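Local coordinates for putative uncharacterized protein (Mycobacterium abscessus, PDB 3RR6) that is of unknown function but belongs to the fumarylacetoacetate hydrolase family, and may act as a metal-dependent isomerase or acetylpyruvate hydrolase, at residues A76-M81 with T203-H208. Residues are numbered along the deposited sequence; the frame is centred on the assembly and turned at random.
With EDO (1,2-ethanediol), chain M.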
# COMPACT_ATOMS: atom_id res chain seq x y z
N ALA A 76 6.36 10.37 16.63
CA ALA A 76 6.50 11.77 16.19
C ALA A 76 7.94 12.16 15.84
O ALA A 76 8.16 12.98 14.94
CB ALA A 76 5.94 12.70 17.25
N HIS A 77 8.91 11.58 16.55
CA HIS A 77 10.31 11.98 16.44
C HIS A 77 11.19 10.81 16.87
O HIS A 77 10.76 9.96 17.65
CB HIS A 77 10.56 13.21 17.33
CG HIS A 77 11.91 13.85 17.17
ND1 HIS A 77 13.02 13.44 17.88
CD2 HIS A 77 12.31 14.90 16.42
CE1 HIS A 77 14.05 14.19 17.55
NE2 HIS A 77 13.65 15.09 16.67
N ALA A 78 12.42 10.76 16.35
CA ALA A 78 13.36 9.68 16.66
C ALA A 78 13.63 9.52 18.16
O ALA A 78 13.95 8.42 18.61
CB ALA A 78 14.68 9.91 15.90
N ALA A 79 13.50 10.60 18.92
CA ALA A 79 13.67 10.58 20.38
C ALA A 79 12.50 9.93 21.13
O ALA A 79 12.63 9.58 22.30
CB ALA A 79 13.90 12.00 20.90
N GLU A 80 11.36 9.78 20.45
CA GLU A 80 10.19 9.10 21.03
C GLU A 80 10.31 7.57 20.95
O GLU A 80 9.55 6.85 21.60
CB GLU A 80 8.90 9.54 20.30
CG GLU A 80 7.61 9.32 21.10
CD GLU A 80 6.46 8.79 20.25
OE1 GLU A 80 5.88 9.57 19.46
OE2 GLU A 80 6.13 7.59 20.38
N MET A 81 11.28 7.08 20.17
CA MET A 81 11.44 5.65 19.92
C MET A 81 12.06 4.89 21.10
O MET A 81 11.92 3.67 21.18
CB MET A 81 12.32 5.41 18.68
CG MET A 81 11.69 5.83 17.35
SD MET A 81 10.26 4.84 16.90
CE MET A 81 11.02 3.27 16.48
N THR A 203 10.24 5.55 7.70
CA THR A 203 9.75 4.27 8.22
C THR A 203 10.58 3.77 9.42
O THR A 203 10.20 2.81 10.08
CB THR A 203 9.71 3.18 7.13
OG1 THR A 203 11.04 2.95 6.63
CG2 THR A 203 8.79 3.59 5.97
N SER A 204 11.70 4.43 9.71
CA SER A 204 12.43 4.19 10.95
C SER A 204 11.67 4.66 12.19
O SER A 204 12.06 4.30 13.32
CB SER A 204 13.81 4.86 10.89
OG SER A 204 13.72 6.19 10.42
N LEU A 205 10.60 5.43 12.00
CA LEU A 205 9.71 5.82 13.09
C LEU A 205 8.49 4.90 13.26
O LEU A 205 7.60 5.20 14.05
CB LEU A 205 9.29 7.29 12.92
CG LEU A 205 10.47 8.27 12.93
CD1 LEU A 205 9.99 9.71 12.80
CD2 LEU A 205 11.32 8.11 14.19
N LEU A 206 8.42 3.77 12.54
CA LEU A 206 7.35 2.79 12.80
C LEU A 206 7.44 2.27 14.23
O LEU A 206 8.52 1.84 14.68
CB LEU A 206 7.42 1.62 11.81
CG LEU A 206 7.02 1.89 10.37
CD1 LEU A 206 7.34 0.68 9.50
CD2 LEU A 206 5.55 2.22 10.25
N LEU A 207 6.33 2.33 14.97
CA LEU A 207 6.32 1.87 16.36
C LEU A 207 6.44 0.35 16.42
O LEU A 207 7.24 -0.20 17.20
CB LEU A 207 5.05 2.34 17.07
CG LEU A 207 4.96 3.87 17.26
CD1 LEU A 207 3.58 4.28 17.72
CD2 LEU A 207 6.02 4.36 18.22
N HIS A 208 5.63 -0.31 15.61
CA HIS A 208 5.75 -1.74 15.32
C HIS A 208 6.33 -1.84 13.92
O HIS A 208 5.71 -1.40 12.94
CB HIS A 208 4.40 -2.43 15.40
CG HIS A 208 3.71 -2.23 16.71
ND1 HIS A 208 4.02 -2.98 17.83
CD2 HIS A 208 2.77 -1.34 17.10
CE1 HIS A 208 3.28 -2.57 18.84
NE2 HIS A 208 2.51 -1.58 18.43
C1 EDO M . 9.24 2.53 20.31
O1 EDO M . 8.37 3.11 21.30
C2 EDO M . 8.43 1.60 19.42
O2 EDO M . 9.23 0.52 18.93
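M81 lays its side chain over the backbone of S204-L206. Its CG meets L205 CD2 at 3.9 Å, and SD follows at 4.0 Å from L205 CA. CE ends close to two carbonyl oxygens, 3.4 Å from L206 O and 3.5 Å from S204 O. The chain gets there by bending twice, at chi2 (-67°) and at chi3 (-71°). From 203-208, L205 sends its CD2 branch against the main chain of A78, 3.6 Å from A78 CA, and reaches the turn formed by H77-M81. No hydrogen bond crosses between the two segments, and the direct contact is made by side chains packed largely on the opposing backbone. Both lie within the fumarylacetoacetate hydrolase C-terminal family region. Segment 76-81 belongs to the loop between strands 67-70 and 91-94. Segment 203-208 links strand 196-202 to helix 210-220 and begins with a short 3-10 turn. Just ahead of 76-81, A75 and N73 make backbone bonds to L205 and L207, which tie the two loops together. E80 crosses L207 at about a right angle, with OE2 3.9 Å from L207 CD2. The other carboxylate oxygen, OE1, accepts A76 N from above the carboxylate plane, so the carboxylate is tied to its own loop while OE2 touches L207. H77 ND1 accepts A79 N, tilted moderately from the ring plane, a bond that restrains the rotation of the imidazole. A 1,2-ethanediol, probably from the crystallisation liquor, sits beside the contact and donates from O2 to L207 O at 2.7 Å.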